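Local coordinates for protein Lmaj004091aaa (Leishmania major, PDB 1XTP) that probably methylates the N-terminal amino group of proteins beginning with X-Pro-Lys, using S-adenosyl-L-methionine as methyl donor, at residues Asp41-Glu46 with Met149-Leu154; Ala174-Phe179 with Ile219-Leu224; Glu80-Phe85 with Lys109-Lys114. All coordinates share one frame; numbering follows the deposited sequence.

Contact 1 (Asp41-Glu46 with Met149-Leu154); sequences DLYDPE and METATL. With SAI (S-adenosyl-L-homoselenocysteine), chain B.
Y43 and E150 meet because each first torsion sends the side chain across the gap: CG of Y43 sits beside its own backbone N and anti to the carbonyl carbon (chi1 -65°), while CG of E150 takes the crowded position between N and carbonyl (chi1 77°), with a second bend at chi2. This is the adenine end of the cofactor pocket of a class I, Rossmann-like methyltransferase, where the loop after strand 141-146 reads the base. The phenol arrives from the surface loop 41-46, and its hydroxyl donates to E150 over a short 2.6 Å from Y43 OH to E150 OE2. That oxygen uses its anti lone pair and lies in the plane of the ring, the carboxylate being turned only 12° from it, so CE1 of Y43 also passes 3.3 Å from E150 OE2. Beside them, the methyl CG2 of T151 packs 3.7 Å from Y43 OH.

The other oxygen faces the ligand: N6 of S-adenosyl-L-homoselenocysteine donates almost straight to E150 OE1 at 3.0 Å. With one oxygen given to the tyrosine and the other to the base, the carboxylate can hardly rotate, and Y43 acts as a second shell positioning a first-shell residue. Y50 lays its ring nearly parallel to that of Y43. At the root of the tyrosine an Asx turn ties Y43 N to D41 OD1. The purine edge is completed by the backbone, M149 N donating to N1 of the ligand at 3.0 Å, and the selenomethionine chain bends at its end, bringing M149 CE to 3.4 Å from that same N1.

Contact 2 (Ala174-Phe179 with Ile219-Leu224); sequences ADFVKF and IHYKRL
L224 sets one methyl squarely on the ring of F176. Its CD1 stands 3.7 Å from the ring centroid and 11° off the normal, a CH-pi contact almost over the centre. The phenylalanine is ready for it because CG is anti to the backbone N (chi1 -175°), which swings the ring from helix 173-186 toward helix 218-228. On the leucine, CG lies beside the backbone N, and the two branches divide the work. While CD1 takes the ring, CD2 reaches the other way to V177, where it comes 3.8 Å from V177 CG2. The stem joins in, with L224 CB 3.6 Å from F176 CD1, so the leucine wedges between F176 and V177.

Y221, a turn earlier on its helix, leaves its backbone in a less direct line, yet its ring swings in and turns an edge to the far end of the phenylalanine, with Y221 CD1 3.9 Å from F176 CZ. The two side chains cross at about a right angle. The phenol OH is bonded to the backbone O of N198, fixing the far end of the ring, and F195 meets Y221 edge-to-face. F180 stacks on F176 and F225 touches it, extending the aromatic cluster.

The contact across the helices is apolar and largely buried, V177 only in part. The axes of the two short segments come within 10.4 Å and cross at -55°. Helix 173-186, which follows strand 159-165, and helix 218-228, which precedes strand 232-237, are the neighbouring pair that covers one face of the central sheet in the class I methyltransferase fold.

Contact 3 (Glu80-Phe85 with Lys109-Lys114); sequences EGSRNF and KNLLTK
R83 turns its flat guanidinium away from L111 and toward E80, one turn back on the same helix. The carboxylate takes it side-on, NE of R83 donating to E80 OE1 at 3.2 Å and NH2 of R83 to E80 OE2 at 2.9 Å in a salt bridge. Seen from the arginine, OE1 lies near the guanidinium plane, 14° out of it. Seen from the glutamate, both nitrogens come from above the carboxylate plane, NE by 42°, so the two groups are tilted and not laid edge to edge.

With the charged end drawn aside, the stem of R83 is what L111 meets. The leucine CG is anti to its backbone N (chi1 -173°), and the fork of CD1 and CD2 straddles the neighbouring S82 and R83. CD1 of L111 lies 3.6 Å from R83 CB and also reaches CG, the two side chains crossing at about a right angle. CD2 of L111 presses on the serine methylene, 3.5 Å from S82 CB, tighter than a usual carbon contact. I86, one turn further along helix 75-87, also touches the leucine. The approach is made where helix 106-115 opens into a wider pi-type turn, at 109-112.

In the class I methyltransferase fold these two helices lie side by side on one face of the central sheet, helix 106-115 being the one that follows 96-100, the first strand of the seven-stranded sheet.

The serine hydroxyl is bonded to K196 NZ and to the backbone O of D78, leaving the methylene CB to L111. The polar ends of R83 and S82 thus find their partners in E80, D78 and K196, so the join between the two segments rests on the fit of the L111 fork against the stems of S82 and R83, with no polar bond of its own to set its direction.

How the contacts relate
Contacts 1 and 2 are neighbours, their centres about 17 Å apart. They touch where M149 O packs 3.2 Å from F179 CD1 and E150 CB 3.8 Å from D175 OD2, so helix 173-186 backs the loop that reads the adenine. Contact 3 is centred about 28 Å from contact 1 and 25 Å from contact 2. Contacts 2 and 3 lie on opposite faces of the sheet, Y221 meeting Y251 and F85 meeting M250. Only contact 1 binds the ligand; the side chain of F176 stays about 10 Å from it. The side chain of S82 is about 4 Å from that of Q165, whose backbone O is hydrogen-bonded to the ligand, putting contact 3 behind the pocket wall.

Contact 1 (Asp41-Glu46 with Met149-Leu154)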
# COMPACT_ATOMS: atom_id res chain seq x y z
N ASP A 41 -18.27 12.24 8.48
CA ASP A 41 -17.15 12.83 7.77
C ASP A 41 -15.93 11.90 7.92
O ASP A 41 -15.38 11.75 9.01
CB ASP A 41 -16.87 14.23 8.33
CG ASP A 41 -15.51 14.78 7.91
OD1 ASP A 41 -14.94 14.33 6.87
OD2 ASP A 41 -15.02 15.66 8.66
N LEU A 42 -15.51 11.31 6.81
CA LEU A 42 -14.43 10.30 6.84
C LEU A 42 -13.10 10.82 7.36
O LEU A 42 -12.25 10.02 7.79
CB LEU A 42 -14.24 9.68 5.46
CG LEU A 42 -15.36 8.76 4.97
CD1 LEU A 42 -14.84 7.97 3.80
CD2 LEU A 42 -15.87 7.80 6.03
N TYR A 43 -12.93 12.13 7.30
CA TYR A 43 -11.71 12.82 7.71
C TYR A 43 -11.80 13.44 9.11
O TYR A 43 -10.86 14.11 9.55
CB TYR A 43 -11.30 13.86 6.65
CG TYR A 43 -10.93 13.19 5.34
CD1 TYR A 43 -9.68 12.58 5.17
CD2 TYR A 43 -11.86 13.07 4.30
CE1 TYR A 43 -9.35 11.93 3.99
CE2 TYR A 43 -11.53 12.42 3.11
CZ TYR A 43 -10.29 11.84 2.98
OH TYR A 43 -9.96 11.21 1.82
N ASP A 44 -12.90 13.19 9.82
CA ASP A 44 -12.98 13.56 11.23
C ASP A 44 -11.92 12.73 12.00
O ASP A 44 -11.87 11.52 11.84
CB ASP A 44 -14.38 13.32 11.79
CG ASP A 44 -14.53 13.81 13.21
OD1 ASP A 44 -14.02 13.16 14.14
OD2 ASP A 44 -15.14 14.87 13.40
N PRO A 45 -11.05 13.40 12.79
CA PRO A 45 -9.92 12.73 13.46
C PRO A 45 -10.28 11.71 14.53
O PRO A 45 -9.48 10.84 14.84
CB PRO A 45 -9.12 13.89 14.07
CG PRO A 45 -10.01 15.03 14.09
CD PRO A 45 -11.06 14.85 13.05
N GLU A 46 -11.48 11.82 15.09
CA GLU A 46 -11.97 10.92 16.13
C GLU A 46 -13.00 9.91 15.62
O GLU A 46 -13.16 8.84 16.19
CB GLU A 46 -12.59 11.75 17.25
CG GLU A 46 -11.60 12.64 17.96
CD GLU A 46 -12.28 13.74 18.78
OE1 GLU A 46 -13.47 13.59 19.15
OE2 GLU A 46 -11.58 14.74 19.06
N MSE A 149 -3.53 9.16 -0.83
CA MSE A 149 -3.66 8.48 -2.10
C MSE A 149 -5.01 8.77 -2.71
O MSE A 149 -5.10 9.05 -3.92
CB MSE A 149 -3.49 6.96 -1.94
CG MSE A 149 -2.05 6.47 -1.76
SE MSE A 149 -1.97 4.55 -1.38
CE MSE A 149 -2.67 4.55 0.49
N GLU A 150 -6.04 8.74 -1.88
CA GLU A 150 -7.42 8.85 -2.34
C GLU A 150 -7.83 10.28 -2.75
O GLU A 150 -8.92 10.48 -3.30
CB GLU A 150 -8.40 8.27 -1.30
CG GLU A 150 -8.72 9.14 -0.05
CD GLU A 150 -7.65 9.06 1.04
OE1 GLU A 150 -6.67 8.30 0.88
OE2 GLU A 150 -7.77 9.79 2.05
N THR A 151 -6.95 11.25 -2.51
CA THR A 151 -7.15 12.64 -2.94
C THR A 151 -6.11 13.14 -3.95
O THR A 151 -6.15 14.30 -4.36
CB THR A 151 -7.08 13.57 -1.72
OG1 THR A 151 -5.77 13.49 -1.14
CG2 THR A 151 -8.14 13.16 -0.71
N ALA A 152 -5.19 12.27 -4.35
CA ALA A 152 -4.09 12.65 -5.22
C ALA A 152 -4.49 12.56 -6.68
O ALA A 152 -5.21 11.64 -7.08
CB ALA A 152 -2.91 11.75 -4.97
N THR A 153 -4.02 13.51 -7.48
CA THR A 153 -4.17 13.46 -8.94
C THR A 153 -2.80 13.21 -9.56
O THR A 153 -1.86 13.98 -9.34
CB THR A 153 -4.77 14.74 -9.47
OG1 THR A 153 -6.12 14.82 -9.02
CG2 THR A 153 -4.77 14.78 -10.99
N LEU A 154 -2.69 12.12 -10.30
CA LEU A 154 -1.44 11.74 -10.94
C LEU A 154 -1.55 11.90 -12.46
O LEU A 154 -2.57 11.54 -13.06
CB LEU A 154 -1.10 10.31 -10.61
CG LEU A 154 -1.01 9.96 -9.13
CD1 LEU A 154 -0.96 8.44 -9.04
CD2 LEU A 154 0.21 10.59 -8.46
N SAI B . 5.54 3.00 2.64
CA SAI B . 6.53 3.41 3.68
CB SAI B . 5.80 3.82 4.95
CG SAI B . 4.97 2.74 5.62
SE SAI B . 4.12 3.49 7.24
C SAI B . 7.49 2.31 4.07
O SAI B . 7.23 1.13 3.81
OXT SAI B . 8.53 2.56 4.68
C5' SAI B . 2.39 3.93 6.41
C4' SAI B . 2.35 5.33 5.80
O4' SAI B . 1.12 5.49 5.16
C3' SAI B . 2.43 6.47 6.81
O3' SAI B . 3.43 7.38 6.43
C2' SAI B . 1.09 7.17 6.78
O2' SAI B . 1.19 8.57 7.01
C1' SAI B . 0.69 6.83 5.36
N9 SAI B . -0.74 6.92 5.10
C8 SAI B . -1.77 6.70 5.98
N7 SAI B . -2.92 6.88 5.33
C5 SAI B . -2.63 7.19 4.03
C6 SAI B . -3.44 7.46 2.93
N6 SAI B . -4.77 7.44 3.06
N1 SAI B . -2.86 7.75 1.71
C2 SAI B . -1.47 7.79 1.57
N3 SAI B . -0.68 7.51 2.68
C4 SAI B . -1.26 7.21 3.87

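Contact 2 (Ala174-Phe179 with Ile219-Leu224)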
# COMPACT_ATOMS: atom_id res chain seq x y z
N ALA A 174 -13.65 0.90 -1.97
CA ALA A 174 -14.06 1.80 -3.04
C ALA A 174 -12.89 2.65 -3.51
O ALA A 174 -12.70 2.80 -4.72
CB ALA A 174 -15.22 2.71 -2.57
N ASP A 175 -12.12 3.21 -2.57
CA ASP A 175 -11.01 4.09 -2.91
C ASP A 175 -9.78 3.32 -3.39
O ASP A 175 -9.01 3.86 -4.17
CB ASP A 175 -10.66 5.00 -1.73
CG ASP A 175 -11.71 6.08 -1.50
OD1 ASP A 175 -12.54 6.31 -2.40
OD2 ASP A 175 -11.71 6.70 -0.42
N PHE A 176 -9.64 2.08 -2.93
CA PHE A 176 -8.61 1.12 -3.38
C PHE A 176 -8.85 0.88 -4.86
O PHE A 176 -7.96 1.07 -5.68
CB PHE A 176 -8.74 -0.18 -2.57
CG PHE A 176 -7.66 -1.23 -2.84
CD1 PHE A 176 -7.56 -1.88 -4.07
CD2 PHE A 176 -6.76 -1.59 -1.83
CE1 PHE A 176 -6.58 -2.84 -4.31
CE2 PHE A 176 -5.77 -2.59 -2.05
CZ PHE A 176 -5.68 -3.20 -3.29
N VAL A 177 -10.09 0.51 -5.21
CA VAL A 177 -10.43 0.31 -6.60
C VAL A 177 -10.10 1.55 -7.45
O VAL A 177 -9.36 1.45 -8.43
CB VAL A 177 -11.91 -0.15 -6.77
CG1 VAL A 177 -12.35 -0.12 -8.25
CG2 VAL A 177 -12.08 -1.56 -6.20
N LYS A 178 -10.65 2.70 -7.07
CA LYS A 178 -10.37 3.98 -7.75
C LYS A 178 -8.89 4.28 -7.90
O LYS A 178 -8.44 4.65 -8.98
CB LYS A 178 -11.02 5.15 -6.99
CG LYS A 178 -12.49 5.33 -7.29
CD LYS A 178 -13.25 5.99 -6.12
N PHE A 179 -8.15 4.14 -6.81
CA PHE A 179 -6.76 4.53 -6.82
C PHE A 179 -5.90 3.65 -7.72
O PHE A 179 -5.01 4.16 -8.38
CB PHE A 179 -6.17 4.55 -5.41
CG PHE A 179 -4.79 5.11 -5.37
CD1 PHE A 179 -4.57 6.44 -5.69
CD2 PHE A 179 -3.70 4.30 -5.05
CE1 PHE A 179 -3.28 6.96 -5.67
CE2 PHE A 179 -2.43 4.81 -5.02
CZ PHE A 179 -2.20 6.13 -5.34
N ILE A 219 -7.44 -13.20 -2.06
CA ILE A 219 -8.69 -13.26 -2.83
C ILE A 219 -9.41 -11.91 -2.79
O ILE A 219 -9.96 -11.46 -3.79
CB ILE A 219 -9.58 -14.42 -2.32
CG1 ILE A 219 -9.05 -15.72 -2.91
CG2 ILE A 219 -11.06 -14.26 -2.71
CD1 ILE A 219 -9.81 -16.94 -2.50
N HIS A 220 -9.36 -11.26 -1.64
CA HIS A 220 -9.93 -9.92 -1.46
C HIS A 220 -9.19 -8.90 -2.35
O HIS A 220 -9.82 -8.17 -3.11
CB HIS A 220 -9.87 -9.54 0.02
CG HIS A 220 -10.69 -8.35 0.41
ND1 HIS A 220 -11.03 -8.09 1.72
CD2 HIS A 220 -11.21 -7.34 -0.33
CE1 HIS A 220 -11.73 -6.97 1.77
NE2 HIS A 220 -11.86 -6.50 0.54
N TYR A 221 -7.86 -8.88 -2.30
CA TYR A 221 -7.05 -8.02 -3.21
C TYR A 221 -7.40 -8.21 -4.70
O TYR A 221 -7.52 -7.25 -5.46
CB TYR A 221 -5.53 -8.26 -3.02
CG TYR A 221 -5.02 -7.79 -1.68
CD1 TYR A 221 -5.24 -6.48 -1.24
CD2 TYR A 221 -4.34 -8.66 -0.83
CE1 TYR A 221 -4.79 -6.05 -0.01
CE2 TYR A 221 -3.88 -8.24 0.42
CZ TYR A 221 -4.11 -6.93 0.83
OH TYR A 221 -3.66 -6.47 2.06
N LYS A 222 -7.54 -9.46 -5.09
CA LYS A 222 -7.76 -9.83 -6.48
C LYS A 222 -9.15 -9.45 -6.96
O LYS A 222 -9.34 -9.08 -8.13
CB LYS A 222 -7.48 -11.33 -6.67
CG LYS A 222 -5.98 -11.60 -6.72
CD LYS A 222 -5.63 -13.03 -6.46
CE LYS A 222 -4.20 -13.30 -6.93
NZ LYS A 222 -3.70 -14.64 -6.55
N ARG A 223 -10.12 -9.54 -6.05
CA ARG A 223 -11.45 -9.01 -6.30
C ARG A 223 -11.32 -7.53 -6.62
O ARG A 223 -11.86 -7.05 -7.62
CB ARG A 223 -12.35 -9.22 -5.08
CG ARG A 223 -13.82 -8.96 -5.34
CD ARG A 223 -14.71 -9.42 -4.17
NE ARG A 223 -14.79 -10.88 -4.05
CZ ARG A 223 -15.61 -11.54 -3.25
NH1 ARG A 223 -16.45 -10.89 -2.46
NH2 ARG A 223 -15.59 -12.86 -3.24
N LEU A 224 -10.54 -6.81 -5.81
CA LEU A 224 -10.34 -5.37 -6.01
C LEU A 224 -9.55 -5.10 -7.29
O LEU A 224 -9.88 -4.18 -8.02
CB LEU A 224 -9.69 -4.71 -4.78
CG LEU A 224 -10.40 -4.89 -3.44
CD1 LEU A 224 -9.54 -4.47 -2.26
CD2 LEU A 224 -11.72 -4.13 -3.44

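Contact 3 (Glu80-Phe85 with Lys109-Lys114)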
# COMPACT_ATOMS: atom_id res chain seq x y z
N GLU A 80 15.69 -6.18 0.12
CA GLU A 80 16.30 -7.15 -0.80
C GLU A 80 15.25 -7.94 -1.59
O GLU A 80 15.38 -8.13 -2.81
CB GLU A 80 17.24 -8.07 -0.02
CG GLU A 80 17.99 -9.09 -0.88
CD GLU A 80 19.01 -8.47 -1.85
OE1 GLU A 80 19.16 -7.23 -1.89
OE2 GLU A 80 19.68 -9.25 -2.57
N GLY A 81 14.18 -8.38 -0.92
CA GLY A 81 13.04 -9.02 -1.60
C GLY A 81 12.39 -8.17 -2.69
O GLY A 81 12.07 -8.67 -3.77
N SER A 82 12.19 -6.88 -2.41
CA SER A 82 11.64 -5.95 -3.38
C SER A 82 12.58 -5.76 -4.58
O SER A 82 12.16 -5.74 -5.74
CB SER A 82 11.39 -4.60 -2.72
OG SER A 82 10.37 -4.70 -1.77
N ARG A 83 13.86 -5.59 -4.27
CA ARG A 83 14.86 -5.39 -5.32
C ARG A 83 14.94 -6.59 -6.28
O ARG A 83 14.94 -6.41 -7.52
CB ARG A 83 16.22 -5.11 -4.69
CG ARG A 83 17.25 -4.74 -5.73
CD ARG A 83 18.66 -4.67 -5.15
NE ARG A 83 19.21 -5.97 -4.78
CZ ARG A 83 19.55 -6.94 -5.63
NH1 ARG A 83 19.37 -6.81 -6.95
NH2 ARG A 83 20.06 -8.08 -5.15
N ASN A 84 14.99 -7.79 -5.72
CA ASN A 84 14.98 -9.03 -6.52
C ASN A 84 13.67 -9.21 -7.31
O ASN A 84 13.69 -9.61 -8.47
CB ASN A 84 15.25 -10.25 -5.62
CG ASN A 84 16.68 -10.29 -5.09
OD1 ASN A 84 17.58 -9.68 -5.66
ND2 ASN A 84 16.89 -11.00 -3.99
N PHE A 85 12.55 -8.87 -6.69
CA PHE A 85 11.26 -8.94 -7.37
C PHE A 85 11.20 -7.96 -8.54
O PHE A 85 10.86 -8.36 -9.65
CB PHE A 85 10.11 -8.66 -6.39
CG PHE A 85 8.73 -8.82 -7.00
CD1 PHE A 85 8.13 -10.06 -7.09
CD2 PHE A 85 8.03 -7.71 -7.46
CE1 PHE A 85 6.86 -10.20 -7.63
CE2 PHE A 85 6.77 -7.85 -8.00
CZ PHE A 85 6.18 -9.10 -8.08
N LYS A 109 14.73 5.91 -0.30
CA LYS A 109 16.13 6.08 0.10
C LYS A 109 16.97 4.84 -0.19
O LYS A 109 18.08 4.95 -0.69
CB LYS A 109 16.25 6.45 1.58
CG LYS A 109 17.69 6.78 2.00
CD LYS A 109 17.76 7.53 3.32
N ASN A 110 16.41 3.66 0.11
CA ASN A 110 17.15 2.41 0.11
C ASN A 110 16.94 1.56 -1.14
O ASN A 110 17.64 0.59 -1.32
CB ASN A 110 16.78 1.59 1.35
CG ASN A 110 17.16 2.29 2.64
OD1 ASN A 110 18.32 2.24 3.07
ND2 ASN A 110 16.19 2.98 3.25
N LEU A 111 15.97 1.90 -1.98
CA LEU A 111 15.74 1.09 -3.17
C LEU A 111 15.59 1.92 -4.43
O LEU A 111 16.30 1.71 -5.39
CB LEU A 111 14.52 0.18 -2.99
CG LEU A 111 14.25 -0.85 -4.11
CD1 LEU A 111 15.51 -1.61 -4.57
CD2 LEU A 111 13.19 -1.81 -3.68
N LEU A 112 14.66 2.86 -4.42
CA LEU A 112 14.27 3.49 -5.67
C LEU A 112 15.35 4.40 -6.20
O LEU A 112 15.56 4.47 -7.43
CB LEU A 112 12.92 4.20 -5.52
CG LEU A 112 11.78 3.32 -4.98
CD1 LEU A 112 10.54 4.17 -4.71
CD2 LEU A 112 11.47 2.16 -5.93
N THR A 113 16.09 5.07 -5.30
CA THR A 113 17.18 5.95 -5.73
C THR A 113 18.35 5.18 -6.38
O THR A 113 19.19 5.78 -7.07
CB THR A 113 17.70 6.86 -4.58
OG1 THR A 113 18.00 6.07 -3.43
CG2 THR A 113 16.67 7.91 -4.20
N LYS A 114 18.40 3.87 -6.19
CA LYS A 114 19.40 3.02 -6.85
C LYS A 114 18.95 2.52 -8.21
O LYS A 114 19.78 2.09 -8.99
CB LYS A 114 19.73 1.81 -5.99
CG LYS A 114 20.47 2.13 -4.72
CD LYS A 114 20.67 0.90 -3.85
CE LYS A 114 21.71 1.17 -2.77
NZ LYS A 114 21.96 0.00 -1.88